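Local coordinates for mannose-specific lectin 3 chain 2 (Crocus vernus, PDB 3MEZ), which probably binds mannose, as one bulb-type lectin domain of a heterotetrameric crocus lectin, at residues Tyr16-Ser27 / Met30-Gly41. Sequence-based numbering, arbitrary orientation.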
ATOM      1  N   TYR B  16       6.770  -3.924   4.077  1.00 20.43           N
ATOM      2  CA  TYR B  16       7.350  -5.229   3.949  1.00 20.11           C
ATOM      3  C   TYR B  16       8.432  -5.322   2.877  1.00 21.30           C
ATOM      4  O   TYR B  16       8.513  -4.504   2.014  1.00 21.07           O
ATOM      5  CB  TYR B  16       6.263  -6.276   3.747  1.00 20.20           C
ATOM      6  CG  TYR B  16       5.372  -6.012   2.580  1.00 17.90           C
ATOM      7  CD1 TYR B  16       4.212  -5.318   2.726  1.00 19.34           C
ATOM      8  CD2 TYR B  16       5.712  -6.430   1.332  1.00 20.29           C
ATOM      9  CE1 TYR B  16       3.418  -5.051   1.698  1.00 18.05           C
ATOM     10  CE2 TYR B  16       4.924  -6.172   0.278  1.00 19.13           C
ATOM     11  CZ  TYR B  16       3.777  -5.486   0.453  1.00 16.79           C
ATOM     12  OH  TYR B  16       3.024  -5.239  -0.605  1.00 20.93           O
ATOM     13  N   ASP B  17       9.272  -6.330   2.987  1.00 21.76           N
ATOM     14  CA  ASP B  17      10.226  -6.640   1.971  1.00 23.00           C
ATOM     15  C   ASP B  17      11.125  -5.473   1.575  1.00 22.34           C
ATOM     16  O   ASP B  17      11.224  -5.165   0.446  1.00 20.04           O
ATOM     17  CB  ASP B  17       9.505  -7.169   0.759  1.00 24.02           C
ATOM     18  CG  ASP B  17      10.381  -7.971  -0.131  1.00 28.72           C
ATOM     19  OD1 ASP B  17      11.421  -8.408   0.290  1.00 29.77           O
ATOM     20  OD2 ASP B  17      10.024  -8.119  -1.260  1.00 32.80           O
ATOM     21  N   ASN B  18      11.712  -4.842   2.578  1.00 22.10           N
ATOM     22  CA  ASN B  18      12.692  -3.772   2.449  1.00 22.22           C
ATOM     23  C   ASN B  18      12.136  -2.385   2.174  1.00 22.56           C
ATOM     24  O   ASN B  18      12.863  -1.481   1.968  1.00 23.11           O
ATOM     25  CB  ASN B  18      13.741  -4.105   1.434  1.00 23.52           C
ATOM     26  CG  ASN B  18      14.405  -5.388   1.713  1.00 26.48           C
ATOM     27  OD1 ASN B  18      14.838  -5.631   2.795  1.00 27.19           O
ATOM     28  ND2 ASN B  18      14.499  -6.210   0.728  1.00 31.95           N
ATOM     29  N   ALA B  19      10.835  -2.250   2.263  1.00 20.64           N
ATOM     30  CA  ALA B  19      10.203  -0.955   2.243  1.00 20.25           C
ATOM     31  C   ALA B  19      10.703  -0.092   3.420  1.00 20.12           C
ATOM     32  O   ALA B  19      11.037  -0.598   4.421  1.00 20.36           O
ATOM     33  CB  ALA B  19       8.774  -1.113   2.316  1.00 20.46           C
ATOM     34  N   GLN B  20      10.778   1.210   3.229  1.00 20.39           N
ATOM     35  CA  GLN B  20      11.305   2.090   4.233  1.00 19.25           C
ATOM     36  C   GLN B  20      10.637   3.444   4.356  1.00 20.76           C
ATOM     37  O   GLN B  20       9.956   3.897   3.474  1.00 19.57           O
ATOM     38  CB  GLN B  20      12.796   2.306   4.033  1.00 21.42           C
ATOM     39  CG  GLN B  20      13.137   3.096   2.822  1.00 23.43           C
ATOM     40  CD  GLN B  20      14.628   3.314   2.615  1.00 33.29           C
ATOM     41  OE1 GLN B  20      15.407   2.413   2.650  1.00 32.68           O
ATOM     42  NE2 GLN B  20      14.988   4.516   2.378  1.00 35.97           N
ATOM     43  N   LEU B  21      10.884   4.053   5.501  1.00 17.92           N
ATOM     44  CA  LEU B  21      10.761   5.467   5.702  1.00 18.10           C
ATOM     45  C   LEU B  21      12.163   6.034   5.654  1.00 20.21           C
ATOM     46  O   LEU B  21      13.083   5.371   6.017  1.00 20.74           O
ATOM     47  CB  LEU B  21      10.146   5.810   7.027  1.00 17.53           C
ATOM     48  CG  LEU B  21       8.802   5.261   7.445  1.00 17.24           C
ATOM     49  CD1 LEU B  21       8.393   5.718   8.762  1.00 16.44           C
ATOM     50  CD2 LEU B  21       7.746   5.526   6.452  1.00 21.68           C
ATOM     51  N   ALA B  22      12.290   7.249   5.160  1.00 19.89           N
ATOM     52  CA  ALA B  22      13.548   7.914   4.987  1.00 20.09           C
ATOM     53  C   ALA B  22      13.452   9.400   5.244  1.00 20.67           C
ATOM     54  O   ALA B  22      12.521  10.007   4.831  1.00 19.93           O
ATOM     55  CB  ALA B  22      14.017   7.700   3.606  1.00 21.74           C
ATOM     56  N   THR B  23      14.452   9.963   5.908  1.00 21.93           N
ATOM     57  CA  THR B  23      14.706  11.388   5.936  1.00 22.96           C
ATOM     58  C   THR B  23      16.172  11.678   6.177  1.00 22.20           C
ATOM     59  O   THR B  23      16.779  11.058   6.990  1.00 23.03           O
ATOM     60  CB  THR B  23      13.834  12.129   6.944  1.00 25.71           C
ATOM     61  OG1 THR B  23      14.028  13.528   6.812  1.00 29.60           O
ATOM     62  CG2 THR B  23      14.175  11.774   8.289  1.00 26.67           C
ATOM     63  N   ARG B  24      16.714  12.621   5.436  1.00 23.03           N
ATOM     64  CA  ARG B  24      18.134  12.914   5.471  1.00 23.01           C
ATOM     65  C   ARG B  24      18.886  11.614   5.240  1.00 25.23           C
ATOM     66  O   ARG B  24      18.605  10.964   4.319  1.00 23.74           O
ATOM     67  CB  ARG B  24      18.541  13.615   6.741  1.00 24.28           C
ATOM     68  CG  ARG B  24      17.753  14.842   6.986  1.00 20.10           C
ATOM     69  CD  ARG B  24      18.325  15.775   8.055  1.00 24.96           C
ATOM     70  NE  ARG B  24      17.595  17.019   8.180  1.00 22.80           N
ATOM     71  CZ  ARG B  24      17.816  17.933   9.104  1.00 26.46           C
ATOM     72  NH1 ARG B  24      18.725  17.758   9.985  1.00 22.92           N
ATOM     73  NH2 ARG B  24      17.124  19.019   9.139  1.00 22.61           N
ATOM     74  N   ASP B  25      19.832  11.281   6.107  1.00 25.03           N
ATOM     75  CA  ASP B  25      20.570  10.049   6.015  1.00 26.14           C
ATOM     76  C   ASP B  25      20.010   8.904   6.843  1.00 25.45           C
ATOM     77  O   ASP B  25      20.602   7.896   6.919  1.00 26.19           O
ATOM     78  CB  ASP B  25      22.073  10.250   6.264  1.00 27.70           C
ATOM     79  CG  ASP B  25      22.384  10.853   7.594  1.00 32.29           C
ATOM     80  OD1 ASP B  25      21.503  11.397   8.251  1.00 36.08           O
ATOM     81  OD2 ASP B  25      23.553  10.816   7.956  1.00 37.37           O
ATOM     82  N   TYR B  26      18.850   9.109   7.439  1.00 24.60           N
ATOM     83  CA  TYR B  26      18.138   8.118   8.232  1.00 22.99           C
ATOM     84  C   TYR B  26      17.163   7.309   7.393  1.00 22.71           C
ATOM     85  O   TYR B  26      16.539   7.812   6.528  1.00 21.28           O
ATOM     86  CB  TYR B  26      17.358   8.762   9.371  1.00 20.75           C
ATOM     87  CG  TYR B  26      18.160   9.556  10.348  1.00 23.92           C
ATOM     88  CD1 TYR B  26      18.136  10.916  10.327  1.00 24.89           C
ATOM     89  CD2 TYR B  26      18.935   8.949  11.290  1.00 23.95           C
ATOM     90  CE1 TYR B  26      18.856  11.632  11.206  1.00 28.78           C
ATOM     91  CE2 TYR B  26      19.651   9.655  12.173  1.00 27.71           C
ATOM     92  CZ  TYR B  26      19.610  10.995  12.130  1.00 26.75           C
ATOM     93  OH  TYR B  26      20.337  11.709  12.988  1.00 32.40           O
ATOM     94  N   SER B  27      17.065   6.039   7.701  1.00 22.95           N
ATOM     95  CA  SER B  27      16.017   5.186   7.198  1.00 23.85           C
ATOM     96  C   SER B  27      15.463   4.202   8.233  1.00 23.08           C
ATOM     97  O   SER B  27      16.174   3.707   9.042  1.00 25.01           O
ATOM     98  CB  SER B  27      16.517   4.444   5.979  1.00 24.46           C
ATOM     99  OG  SER B  27      17.612   3.639   6.275  1.00 28.95           O
ATOM    100  N   MET B  30      11.865  -2.152   7.042  1.00 23.55           N
ATOM    101  CA  MET B  30      11.312  -3.441   7.374  1.00 22.58           C
ATOM    102  C   MET B  30      11.949  -4.415   6.416  1.00 23.63           C
ATOM    103  O   MET B  30      11.530  -4.586   5.316  1.00 22.32           O
ATOM    104  CB  MET B  30       9.807  -3.462   7.243  1.00 23.61           C
ATOM    105  CG  MET B  30       9.178  -4.750   7.591  1.00 25.47           C
ATOM    106  SD  MET B  30       9.358  -5.167   9.334  1.00 25.99           S
ATOM    107  CE  MET B  30      10.202  -6.650   9.290  1.00 27.52           C
ATOM    108  N   ARG B  31      13.009  -5.027   6.885  1.00 24.20           N
ATOM    109  CA  ARG B  31      13.852  -5.886   6.100  1.00 25.88           C
ATOM    110  C   ARG B  31      13.211  -7.215   5.738  1.00 25.46           C
ATOM    111  O   ARG B  31      12.342  -7.684   6.410  1.00 24.18           O
ATOM    112  CB  ARG B  31      15.181  -6.116   6.820  1.00 26.22           C
ATOM    113  CG  ARG B  31      16.027  -4.892   7.060  1.00 26.67           C
ATOM    114  CD  ARG B  31      17.357  -5.236   7.718  1.00 32.46           C
ATOM    115  NE  ARG B  31      18.317  -4.148   7.616  1.00 37.54           N
ATOM    116  CZ  ARG B  31      19.517  -4.105   8.184  1.00 35.48           C
ATOM    117  NH1 ARG B  31      19.951  -5.086   8.913  1.00 34.10           N
ATOM    118  NH2 ARG B  31      20.282  -3.080   7.994  1.00 35.15           N
ATOM    119  N   ASP B  32      13.721  -7.826   4.685  1.00 25.95           N
ATOM    120  CA  ASP B  32      13.245  -9.103   4.205  1.00 27.95           C
ATOM    121  C   ASP B  32      13.593 -10.263   5.140  1.00 29.21           C
ATOM    122  O   ASP B  32      13.233 -11.359   4.877  1.00 30.61           O
ATOM    123  CB  ASP B  32      13.698  -9.396   2.776  1.00 27.26           C
ATOM    124  CG  ASP B  32      15.189  -9.353   2.605  1.00 30.80           C
ATOM    125  OD1 ASP B  32      15.919  -9.624   3.541  1.00 34.84           O
ATOM    126  OD2 ASP B  32      15.642  -9.013   1.536  1.00 30.70           O
ATOM    127  N   ASP B  33      14.347  -9.980   6.187  1.00 28.84           N
ATOM    128  CA  ASP B  33      14.675 -10.952   7.219  1.00 28.48           C
ATOM    129  C   ASP B  33      13.889 -10.831   8.512  1.00 27.99           C
ATOM    130  O   ASP B  33      14.223 -11.460   9.453  1.00 27.54           O
ATOM    131  CB  ASP B  33      16.162 -11.012   7.479  1.00 29.59           C
ATOM    132  CG  ASP B  33      16.669  -9.885   8.334  1.00 30.46           C
ATOM    133  OD1 ASP B  33      15.917  -8.966   8.650  1.00 29.74           O
ATOM    134  OD2 ASP B  33      17.851  -9.899   8.645  1.00 32.68           O
ATOM    135  N   CYS B  34      12.841 -10.022   8.500  1.00 26.81           N
ATOM    136  CA  CYS B  34      11.912  -9.820   9.608  1.00 26.17           C
ATOM    137  C   CYS B  34      12.385  -8.855  10.691  1.00 27.09           C
ATOM    138  O   CYS B  34      11.726  -8.702  11.661  1.00 26.54           O
ATOM    139  CB  CYS B  34      11.461 -11.139  10.231  1.00 27.53           C
ATOM    140  SG  CYS B  34       9.880 -11.109  11.064  1.00 30.45           S
ATOM    141  N   ASN B  35      13.519  -8.222  10.461  1.00 25.82           N
ATOM    142  CA  ASN B  35      14.089  -7.215  11.339  1.00 25.87           C
ATOM    143  C   ASN B  35      13.731  -5.796  10.900  1.00 24.33           C
ATOM    144  O   ASN B  35      13.897  -5.445   9.768  1.00 24.33           O
ATOM    145  CB  ASN B  35      15.616  -7.393  11.444  1.00 26.04           C
ATOM    146  CG  ASN B  35      16.219  -6.779  12.711  1.00 28.57           C
ATOM    147  OD1 ASN B  35      15.534  -6.447  13.624  1.00 31.09           O
ATOM    148  ND2 ASN B  35      17.514  -6.642  12.735  1.00 26.36           N
ATOM    149  N   LEU B  36      13.257  -5.004  11.838  1.00 24.03           N
ATOM    150  CA  LEU B  36      12.926  -3.618  11.601  1.00 23.11           C
ATOM    151  C   LEU B  36      14.087  -2.800  12.076  1.00 23.72           C
ATOM    152  O   LEU B  36      14.398  -2.817  13.215  1.00 23.07           O
ATOM    153  CB  LEU B  36      11.741  -3.229  12.443  1.00 23.61           C
ATOM    154  CG  LEU B  36      10.705  -2.182  12.061  1.00 25.59           C
ATOM    155  CD1 LEU B  36      10.225  -1.378  13.200  1.00 27.95           C
ATOM    156  CD2 LEU B  36      11.020  -1.343  10.856  1.00 24.73           C
ATOM    157  N   VAL B  37      14.716  -2.085  11.188  1.00 23.43           N
ATOM    158  CA  VAL B  37      15.958  -1.443  11.506  1.00 26.02           C
ATOM    159  C   VAL B  37      15.980   0.045  11.213  1.00 25.97           C
ATOM    160  O   VAL B  37      15.640   0.465  10.163  1.00 24.73           O
ATOM    161  CB  VAL B  37      17.128  -2.110  10.761  1.00 26.62           C
ATOM    162  CG1 VAL B  37      18.446  -1.471  11.118  1.00 30.00           C
ATOM    163  CG2 VAL B  37      17.167  -3.565  11.055  1.00 29.06           C
ATOM    164  N   LEU B  38      16.441   0.825  12.160  1.00 26.19           N
ATOM    165  CA  LEU B  38      16.605   2.218  11.943  1.00 26.34           C
ATOM    166  C   LEU B  38      18.088   2.574  11.873  1.00 28.57           C
ATOM    167  O   LEU B  38      18.808   2.392  12.796  1.00 25.72           O
ATOM    168  CB  LEU B  38      15.881   2.936  13.039  1.00 26.77           C
ATOM    169  CG  LEU B  38      16.093   4.378  13.334  1.00 29.41           C
ATOM    170  CD1 LEU B  38      16.715   5.065  12.217  1.00 29.40           C
ATOM    171  CD2 LEU B  38      14.855   5.010  13.716  1.00 29.09           C
ATOM    172  N   THR B  39      18.515   3.082  10.737  1.00 29.66           N
ATOM    173  CA  THR B  39      19.913   3.326  10.502  1.00 32.92           C
ATOM    174  C   THR B  39      20.234   4.706   9.997  1.00 32.33           C
ATOM    175  O   THR B  39      19.421   5.341   9.437  1.00 31.75           O
ATOM    176  CB  THR B  39      20.481   2.387   9.509  1.00 32.59           C
ATOM    177  OG1 THR B  39      19.719   2.448   8.328  1.00 33.89           O
ATOM    178  CG2 THR B  39      20.460   1.034  10.021  1.00 36.82           C
ATOM    179  N   LYS B  40      21.485   5.092  10.188  1.00 34.94           N
ATOM    180  CA  LYS B  40      22.020   6.364   9.799  1.00 35.90           C
ATOM    181  C   LYS B  40      23.229   6.189   8.904  1.00 38.28           C
ATOM    182  O   LYS B  40      24.082   5.363   9.165  1.00 38.92           O
ATOM    183  CB  LYS B  40      22.355   7.184  11.037  1.00 35.79           C
ATOM    184  CG  LYS B  40      22.642   8.630  10.795  1.00 35.78           C
ATOM    185  CD  LYS B  40      23.451   9.220  11.888  1.00 34.62           C
ATOM    186  CE  LYS B  40      23.547  10.711  11.807  1.00 38.94           C
ATOM    187  NZ  LYS B  40      24.378  11.208  10.717  1.00 34.06           N
ATOM    188  N   GLY B  41      23.283   6.972   7.832  1.00 38.87           N
ATOM    189  CA  GLY B  41      24.364   6.934   6.871  1.00 39.61           C
ATOM    190  C   GLY B  41      24.274   5.856   5.829  1.00 40.45           C
ATOM    191  O   GLY B  41      24.945   4.877   5.893  1.00 41.96           O
TER
HETATM  192  O   HOH W   1       9.705  -7.842   5.357  1.00 30.88           O
HETATM  193  O   HOH W   2      13.557  -9.220  -0.863  1.00 36.02           O
HETATM  194  O   HOH W   3      20.135   5.333   6.470  1.00 35.76           O
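With its CG trans to the backbone N (chi1 -167°) and a bend only at chi4, Lys-40 runs its methylenes past the Tyr-26 ring, its CG 3.4 Å from Tyr-26 CE2, before Lys-40 NZ meets the syn side of Asp-25 OD2 at 2.9 Å. Lysine suits the place because its aliphatic shaft packs against the ring while its charge ends in a salt bridge. Beside it, Ser-27 and Thr-39 form a hydrogen-bonded antiparallel pair; their small hydroxyl side chains share a face, and a water bridges Ser-27 OG to the carbonyls of Asp-25 and Thr-39.

At the other end, backbone bonds run from Asn-18 N to Met-30 O (2.8 Å) and Met-30 N to Ala-19 O (3.2 Å). Asp-17 and Asn-18 have the positive phi of a type I' turn, which asparagine tolerates well. The Asn-18 amide also accepts and donates at once: Asp-32 N approaches OD1 from above the carbonyl plane, while ND2 gives a straighter bond (167°) to Asp-32 OD2. Polar contacts thus join turn 16-19 to the loop of hairpin 26-30/36-40 in this bulb-type lectin domain, and Asp-25 to its open end; amide and a water donating to Asp-17 and Asp-32 probably ease the carboxylates' mutual repulsion.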